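Local structure of hypothetical protein aq_1494 (Aquifex aeolicus, 2EGR) at residues L67-N78 with F89-V100. The protein is a putative esterase of the 4-hydroxybenzoyl-CoA thioesterase family that probably hydrolyses fatty acyl-CoA thioesters. Numbering follows the deposited sequence.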
ATOM      1  N   LEU A  67     -13.241  -9.774  -4.641  1.00 19.25           N
ATOM      2  CA  LEU A  67     -13.427  -8.656  -5.548  1.00 18.40           C
ATOM      3  C   LEU A  67     -12.263  -8.691  -6.551  1.00 17.95           C
ATOM      4  O   LEU A  67     -11.123  -9.033  -6.181  1.00 16.88           O
ATOM      5  CB  LEU A  67     -13.454  -7.343  -4.770  1.00 17.94           C
ATOM      6  CG  LEU A  67     -14.690  -6.997  -3.908  1.00 18.38           C
ATOM      7  CD1 LEU A  67     -14.358  -5.765  -3.098  1.00 20.80           C
ATOM      8  CD2 LEU A  67     -15.903  -6.765  -4.797  1.00 20.21           C
ATOM      9  N   PHE A  68     -12.569  -8.348  -7.801  1.00 17.54           N
ATOM     10  CA  PHE A  68     -11.628  -8.396  -8.905  1.00 17.34           C
ATOM     11  C   PHE A  68     -11.346  -6.982  -9.372  1.00 16.06           C
ATOM     12  O   PHE A  68     -12.111  -6.071  -9.082  1.00 16.07           O
ATOM     13  CB  PHE A  68     -12.224  -9.196 -10.083  1.00 18.60           C
ATOM     14  CG  PHE A  68     -12.650 -10.594  -9.711  1.00 19.56           C
ATOM     15  CD1 PHE A  68     -11.766 -11.468  -9.125  1.00 22.50           C
ATOM     16  CD2 PHE A  68     -13.961 -11.025  -9.958  1.00 23.59           C
ATOM     17  CE1 PHE A  68     -12.168 -12.797  -8.752  1.00 23.81           C
ATOM     18  CE2 PHE A  68     -14.369 -12.330  -9.611  1.00 21.59           C
ATOM     19  CZ  PHE A  68     -13.471 -13.210  -9.012  1.00 23.24           C
ATOM     20  N   TYR A  69     -10.265  -6.814 -10.121  1.00 16.08           N
ATOM     21  CA  TYR A  69      -9.961  -5.560 -10.772  1.00 16.13           C
ATOM     22  C   TYR A  69     -11.170  -5.030 -11.529  1.00 16.91           C
ATOM     23  O   TYR A  69     -11.776  -5.762 -12.319  1.00 17.58           O
ATOM     24  CB  TYR A  69      -8.764  -5.689 -11.761  1.00 16.15           C
ATOM     25  CG  TYR A  69      -8.597  -4.457 -12.616  1.00 14.99           C
ATOM     26  CD1 TYR A  69      -8.428  -3.175 -12.035  1.00 13.15           C
ATOM     27  CD2 TYR A  69      -8.668  -4.532 -14.014  1.00 14.07           C
ATOM     28  CE1 TYR A  69      -8.312  -2.013 -12.857  1.00 14.24           C
ATOM     29  CE2 TYR A  69      -8.536  -3.408 -14.806  1.00 15.48           C
ATOM     30  CZ  TYR A  69      -8.346  -2.161 -14.236  1.00 15.82           C
ATOM     31  OH  TYR A  69      -8.233  -1.069 -15.063  1.00 16.57           O
ATOM     32  N   ASP A  70     -11.457  -3.742 -11.290  1.00 16.68           N
ATOM     33  CA  ASP A  70     -12.453  -2.953 -12.015  1.00 16.94           C
ATOM     34  C   ASP A  70     -13.879  -3.293 -11.598  1.00 16.64           C
ATOM     35  O   ASP A  70     -14.800  -2.759 -12.218  1.00 17.78           O
ATOM     36  CB  ASP A  70     -12.293  -3.076 -13.544  1.00 18.57           C
ATOM     37  CG  ASP A  70     -12.623  -1.774 -14.282  1.00 20.29           C
ATOM     38  OD1 ASP A  70     -12.468  -0.700 -13.701  1.00 17.49           O
ATOM     39  OD2 ASP A  70     -13.017  -1.807 -15.458  1.00 22.72           O
ATOM     40  N   ASP A  71     -14.066  -4.136 -10.568  1.00 15.46           N
ATOM     41  CA  ASP A  71     -15.406  -4.416 -10.014  1.00 16.17           C
ATOM     42  C   ASP A  71     -15.946  -3.164  -9.351  1.00 17.30           C
ATOM     43  O   ASP A  71     -15.215  -2.455  -8.664  1.00 17.78           O
ATOM     44  CB  ASP A  71     -15.422  -5.527  -8.964  1.00 15.80           C
ATOM     45  CG  ASP A  71     -15.404  -6.924  -9.558  1.00 16.91           C
ATOM     46  OD1 ASP A  71     -15.651  -7.082 -10.756  1.00 18.06           O
ATOM     47  OD2 ASP A  71     -15.185  -7.869  -8.772  1.00 18.54           O
ATOM     48  N   VAL A  72     -17.230  -2.887  -9.563  1.00 17.53           N
ATOM     49  CA  VAL A  72     -17.900  -1.837  -8.807  1.00 18.92           C
ATOM     50  C   VAL A  72     -18.544  -2.498  -7.589  1.00 18.97           C
ATOM     51  O   VAL A  72     -19.220  -3.532  -7.707  1.00 19.80           O
ATOM     52  CB  VAL A  72     -18.923  -1.049  -9.669  1.00 18.83           C
ATOM     53  CG1 VAL A  72     -19.676   0.020  -8.784  1.00 21.97           C
ATOM     54  CG2 VAL A  72     -18.202  -0.372 -10.831  1.00 20.37           C
ATOM     55  N   PHE A  73     -18.285  -1.933  -6.421  1.00 18.25           N
ATOM     56  CA  PHE A  73     -18.774  -2.498  -5.189  1.00 18.71           C
ATOM     57  C   PHE A  73     -19.293  -1.368  -4.300  1.00 19.67           C
ATOM     58  O   PHE A  73     -19.061  -0.191  -4.575  1.00 20.17           O
ATOM     59  CB  PHE A  73     -17.695  -3.393  -4.516  1.00 19.62           C
ATOM     60  CG  PHE A  73     -16.526  -2.628  -3.999  1.00 17.21           C
ATOM     61  CD1 PHE A  73     -16.544  -2.091  -2.720  1.00 18.92           C
ATOM     62  CD2 PHE A  73     -15.411  -2.409  -4.823  1.00 20.38           C
ATOM     63  CE1 PHE A  73     -15.454  -1.362  -2.224  1.00 20.13           C
ATOM     64  CE2 PHE A  73     -14.339  -1.665  -4.357  1.00 17.55           C
ATOM     65  CZ  PHE A  73     -14.352  -1.144  -3.065  1.00 18.81           C
ATOM     66  N   GLU A  74     -20.045  -1.735  -3.270  1.00 20.13           N
ATOM     67  CA  GLU A  74     -20.580  -0.763  -2.337  1.00 19.61           C
ATOM     68  C   GLU A  74     -20.290  -1.270  -0.948  1.00 19.06           C
ATOM     69  O   GLU A  74     -20.432  -2.451  -0.682  1.00 19.68           O
ATOM     70  CB  GLU A  74     -22.101  -0.564  -2.549  1.00 19.68           C
ATOM     71  CG  GLU A  74     -22.405  -0.059  -3.944  1.00 21.38           C
ATOM     72  CD  GLU A  74     -23.874   0.265  -4.150  1.00 26.21           C
ATOM     73  OE1 GLU A  74     -24.710  -0.306  -3.434  1.00 22.66           O
ATOM     74  OE2 GLU A  74     -24.162   1.138  -4.993  1.00 26.57           O
ATOM     75  N   VAL A  75     -19.855  -0.346  -0.105  1.00 19.04           N
ATOM     76  CA  VAL A  75     -19.722  -0.534   1.322  1.00 18.29           C
ATOM     77  C   VAL A  75     -20.947   0.143   1.981  1.00 18.89           C
ATOM     78  O   VAL A  75     -21.126   1.378   1.888  1.00 19.14           O
ATOM     79  CB  VAL A  75     -18.433   0.137   1.794  1.00 17.73           C
ATOM     80  CG1 VAL A  75     -18.243  -0.033   3.300  1.00 18.37           C
ATOM     81  CG2 VAL A  75     -17.228  -0.410   0.966  1.00 17.86           C
ATOM     82  N   HIS A  76     -21.799  -0.672   2.592  1.00 19.88           N
ATOM     83  CA  HIS A  76     -22.956  -0.180   3.334  1.00 21.06           C
ATOM     84  C   HIS A  76     -22.568  -0.184   4.804  1.00 21.28           C
ATOM     85  O   HIS A  76     -22.298  -1.266   5.399  1.00 21.31           O
ATOM     86  CB  HIS A  76     -24.152  -1.115   3.136  1.00 21.57           C
ATOM     87  CG  HIS A  76     -24.744  -1.103   1.759  1.00 23.64           C
ATOM     88  ND1 HIS A  76     -24.008  -0.909   0.607  1.00 26.03           N
ATOM     89  CD2 HIS A  76     -26.021  -1.301   1.354  1.00 22.41           C
ATOM     90  CE1 HIS A  76     -24.808  -0.986  -0.446  1.00 24.90           C
ATOM     91  NE2 HIS A  76     -26.030  -1.240  -0.017  1.00 24.92           N
ATOM     92  N   LEU A  77     -22.520   1.014   5.367  1.00 20.66           N
ATOM     93  CA  LEU A  77     -22.044   1.282   6.720  1.00 21.91           C
ATOM     94  C   LEU A  77     -23.238   1.478   7.633  1.00 23.67           C
ATOM     95  O   LEU A  77     -24.205   2.143   7.238  1.00 22.68           O
ATOM     96  CB  LEU A  77     -21.206   2.575   6.678  1.00 21.92           C
ATOM     97  CG  LEU A  77     -20.498   3.259   7.835  1.00 21.97           C
ATOM     98  CD1 LEU A  77     -19.392   4.216   7.345  1.00 24.69           C
ATOM     99  CD2 LEU A  77     -21.496   4.029   8.688  1.00 22.13           C
ATOM    100  N   ASN A  78     -23.160   0.930   8.848  1.00 23.90           N
ATOM    101  CA  ASN A  78     -24.161   1.170   9.893  1.00 25.57           C
ATOM    102  C   ASN A  78     -23.502   1.430  11.255  1.00 26.64           C
ATOM    103  O   ASN A  78     -22.536   0.750  11.598  1.00 25.89           O
ATOM    104  CB  ASN A  78     -25.113  -0.023   9.969  1.00 26.20           C
ATOM    105  CG  ASN A  78     -26.257   0.192  10.990  1.00 31.16           C
ATOM    106  OD1 ASN A  78     -26.988   1.197  10.925  1.00 36.79           O
ATOM    107  ND2 ASN A  78     -26.402  -0.742  11.933  1.00 31.22           N
ATOM    108  N   PHE A  89     -18.787   0.673  14.109  1.00 22.97           N
ATOM    109  CA  PHE A  89     -19.444   0.558  12.826  1.00 22.36           C
ATOM    110  C   PHE A  89     -19.472  -0.870  12.338  1.00 22.21           C
ATOM    111  O   PHE A  89     -18.524  -1.634  12.588  1.00 21.71           O
ATOM    112  CB  PHE A  89     -18.732   1.403  11.742  1.00 22.99           C
ATOM    113  CG  PHE A  89     -18.857   2.881  11.926  1.00 24.26           C
ATOM    114  CD1 PHE A  89     -20.065   3.532  11.704  1.00 25.91           C
ATOM    115  CD2 PHE A  89     -17.741   3.641  12.263  1.00 26.37           C
ATOM    116  CE1 PHE A  89     -20.153   4.935  11.850  1.00 25.18           C
ATOM    117  CE2 PHE A  89     -17.819   5.036  12.403  1.00 27.59           C
ATOM    118  CZ  PHE A  89     -19.024   5.679  12.210  1.00 25.33           C
ATOM    119  N   SER A  90     -20.548  -1.219  11.636  1.00 21.26           N
ATOM    120  CA  SER A  90     -20.616  -2.452  10.870  1.00 21.41           C
ATOM    121  C   SER A  90     -20.624  -2.117   9.383  1.00 21.38           C
ATOM    122  O   SER A  90     -21.001  -1.002   8.979  1.00 20.65           O
ATOM    123  CB  SER A  90     -21.792  -3.359  11.274  1.00 23.17           C
ATOM    124  OG  SER A  90     -23.008  -3.014  10.640  1.00 24.12           O
ATOM    125  N   TYR A  91     -20.130  -3.048   8.586  1.00 20.05           N
ATOM    126  CA  TYR A  91     -19.972  -2.833   7.160  1.00 19.76           C
ATOM    127  C   TYR A  91     -20.401  -4.097   6.468  1.00 19.97           C
ATOM    128  O   TYR A  91     -20.083  -5.225   6.935  1.00 20.50           O
ATOM    129  CB  TYR A  91     -18.499  -2.540   6.746  1.00 18.71           C
ATOM    130  CG  TYR A  91     -17.772  -1.519   7.556  1.00 18.74           C
ATOM    131  CD1 TYR A  91     -17.648  -0.221   7.122  1.00 17.13           C
ATOM    132  CD2 TYR A  91     -17.177  -1.863   8.746  1.00 18.26           C
ATOM    133  CE1 TYR A  91     -16.959   0.725   7.869  1.00 16.33           C
ATOM    134  CE2 TYR A  91     -16.495  -0.941   9.502  1.00 15.26           C
ATOM    135  CZ  TYR A  91     -16.396   0.347   9.076  1.00 13.55           C
ATOM    136  OH  TYR A  91     -15.697   1.211   9.833  1.00 15.90           O
ATOM    137  N   ILE A  92     -21.146  -3.943   5.375  1.00 18.98           N
ATOM    138  CA  ILE A  92     -21.345  -5.020   4.425  1.00 20.01           C
ATOM    139  C   ILE A  92     -20.862  -4.571   3.048  1.00 19.90           C
ATOM    140  O   ILE A  92     -21.211  -3.488   2.579  1.00 18.23           O
ATOM    141  CB  ILE A  92     -22.837  -5.512   4.324  1.00 21.11           C
ATOM    142  CG1 ILE A  92     -23.347  -5.909   5.711  1.00 23.46           C
ATOM    143  CG2 ILE A  92     -22.930  -6.702   3.389  1.00 22.13           C
ATOM    144  CD1 ILE A  92     -24.855  -5.686   5.917  1.00 29.31           C
ATOM    145  N   VAL A  93     -20.025  -5.397   2.438  1.00 19.22           N
ATOM    146  CA  VAL A  93     -19.536  -5.103   1.093  1.00 19.15           C
ATOM    147  C   VAL A  93     -20.371  -5.849   0.086  1.00 19.55           C
ATOM    148  O   VAL A  93     -20.413  -7.089   0.095  1.00 20.83           O
ATOM    149  CB  VAL A  93     -18.042  -5.453   0.931  1.00 18.97           C
ATOM    150  CG1 VAL A  93     -17.592  -5.143  -0.531  1.00 18.17           C
ATOM    151  CG2 VAL A  93     -17.208  -4.682   1.967  1.00 17.61           C
ATOM    152  N   PHE A  94     -21.067  -5.098  -0.770  1.00 19.84           N
ATOM    153  CA  PHE A  94     -21.885  -5.687  -1.829  1.00 21.09           C
ATOM    154  C   PHE A  94     -21.275  -5.581  -3.207  1.00 22.15           C
ATOM    155  O   PHE A  94     -20.726  -4.544  -3.584  1.00 21.64           O
ATOM    156  CB  PHE A  94     -23.270  -5.016  -1.883  1.00 21.39           C
ATOM    157  CG  PHE A  94     -24.161  -5.390  -0.739  1.00 20.41           C
ATOM    158  CD1 PHE A  94     -24.841  -6.612  -0.745  1.00 23.49           C
ATOM    159  CD2 PHE A  94     -24.305  -4.541   0.343  1.00 22.19           C
ATOM    160  CE1 PHE A  94     -25.667  -6.968   0.327  1.00 23.18           C
ATOM    161  CE2 PHE A  94     -25.131  -4.886   1.417  1.00 22.81           C
ATOM    162  CZ  PHE A  94     -25.810  -6.097   1.400  1.00 21.32           C
ATOM    163  N   LYS A  95     -21.410  -6.658  -3.972  1.00 23.49           N
ATOM    164  CA  LYS A  95     -21.142  -6.633  -5.400  1.00 24.47           C
ATOM    165  C   LYS A  95     -22.330  -7.260  -6.141  1.00 25.90           C
ATOM    166  O   LYS A  95     -22.662  -8.434  -5.952  1.00 24.70           O
ATOM    167  CB  LYS A  95     -19.832  -7.382  -5.677  1.00 25.11           C
ATOM    168  CG  LYS A  95     -19.500  -7.645  -7.139  1.00 24.66           C
ATOM    169  CD  LYS A  95     -18.363  -8.689  -7.204  1.00 25.28           C
ATOM    170  CE  LYS A  95     -18.157  -9.164  -8.607  1.00 27.65           C
ATOM    171  NZ  LYS A  95     -16.943 -10.026  -8.857  1.00 27.77           N
ATOM    172  N   GLU A  96     -22.956  -6.466  -7.001  1.00 28.56           N
ATOM    173  CA  GLU A  96     -24.200  -6.875  -7.649  1.00 30.83           C
ATOM    174  C   GLU A  96     -25.197  -7.281  -6.539  1.00 31.46           C
ATOM    175  O   GLU A  96     -25.373  -6.527  -5.586  1.00 32.12           O
ATOM    176  CB  GLU A  96     -23.925  -7.914  -8.738  1.00 31.72           C
ATOM    177  CG  GLU A  96     -23.519  -7.186 -10.031  1.00 36.83           C
ATOM    178  CD  GLU A  96     -22.545  -7.936 -10.909  1.00 42.65           C
ATOM    179  OE1 GLU A  96     -21.665  -8.667 -10.404  1.00 45.72           O
ATOM    180  OE2 GLU A  96     -22.646  -7.764 -12.142  1.00 46.60           O
ATOM    181  N   ASP A  97     -25.847  -8.422  -6.588  1.00 32.37           N
ATOM    182  CA  ASP A  97     -26.835  -8.601  -5.502  1.00 34.57           C
ATOM    183  C   ASP A  97     -26.187  -8.994  -4.150  1.00 32.98           C
ATOM    184  O   ASP A  97     -26.850  -9.031  -3.094  1.00 32.88           O
ATOM    185  CB  ASP A  97     -27.970  -9.568  -5.911  1.00 35.63           C
ATOM    186  CG  ASP A  97     -29.170  -8.848  -6.568  1.00 40.27           C
ATOM    187  OD1 ASP A  97     -30.201  -9.520  -6.835  1.00 43.40           O
ATOM    188  OD2 ASP A  97     -29.079  -7.615  -6.821  1.00 45.95           O
ATOM    189  N   ILE A  98     -24.874  -9.220  -4.188  1.00 31.47           N
ATOM    190  CA  ILE A  98     -24.249 -10.209  -3.312  1.00 29.98           C
ATOM    191  C   ILE A  98     -23.338  -9.624  -2.247  1.00 28.94           C
ATOM    192  O   ILE A  98     -22.450  -8.820  -2.556  1.00 28.19           O
ATOM    193  CB  ILE A  98     -23.473 -11.281  -4.154  1.00 30.56           C
ATOM    194  CG1 ILE A  98     -24.321 -11.838  -5.321  1.00 32.25           C
ATOM    195  CG2 ILE A  98     -22.880 -12.383  -3.244  1.00 30.69           C
ATOM    196  CD1 ILE A  98     -25.694 -12.394  -4.943  1.00 34.66           C
ATOM    197  N   ALA A  99     -23.573 -10.032  -1.000  1.00 26.88           N
ATOM    198  CA  ALA A  99     -22.652  -9.737   0.099  1.00 26.05           C
ATOM    199  C   ALA A  99     -21.357 -10.550  -0.052  1.00 25.74           C
ATOM    200  O   ALA A  99     -21.339 -11.794   0.025  1.00 25.21           O
ATOM    201  CB  ALA A  99     -23.314  -9.970   1.452  1.00 26.09           C
ATOM    202  N   VAL A 100     -20.271  -9.813  -0.266  1.00 24.46           N
ATOM    203  CA  VAL A 100     -18.975 -10.360  -0.629  1.00 23.95           C
ATOM    204  C   VAL A 100     -18.048 -10.375   0.620  1.00 22.73           C
ATOM    205  O   VAL A 100     -17.079 -11.152   0.696  1.00 21.78           O
ATOM    206  CB  VAL A 100     -18.485  -9.483  -1.838  1.00 24.67           C
ATOM    207  CG1 VAL A 100     -17.177  -8.812  -1.644  1.00 26.58           C
ATOM    208  CG2 VAL A 100     -18.703 -10.164  -3.194  1.00 24.50           C
TER
HETATM  209  O   HOH W   1     -21.864  -3.917  -7.317  1.00 35.47           O
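V93 CG1 touches two apolar partners, F73 CD1 at 3.9 Å and L67 CD1 at 4.2 Å. The two segments form most of an antiparallel beta hairpin, strands 72-82 and 86-95, in the HotDog sheet. V75, L77, Y91 and V93 share the face turned to helix 22-39. There V75 CG1 meets the edge of the Y91 ring, and L77 CD2 packs on F89 CD1 at 3.4 Å. With CG between its backbone N and carbonyl carbon (chi1 68°), the F73 ring takes L67 CD1 over one face. Paired backbone hydrogen bonds join E74 to F94, H76 to I92 and N78 to S90. On the other face of the sheet, F94 points an edge at the face of H76 in a tilted edge-to-face (T-shaped) stack, centroids 4.7 Å apart and planes at 57°. F94 CD2 stands over the centre of the H76 ring. E74 CB lies at the edge of the H76 ring, and E74 OE2 forms a salt bridge with R6 of strand 3-8. At the polar edge, K95 runs extended past L67 CD2, and its NZ forms a salt bridge with D71 OD2 at 2.8 Å. Replacing D71 by alanine removes the carboxylate, which would probably leave the K95 ammonium without this charge partner and the F68 amide without its side-chain acceptor. F68 N and K95 NZ reach D71 OD2 from opposite faces of the carboxylate plane, with F68 N 2.8 Å from that oxygen.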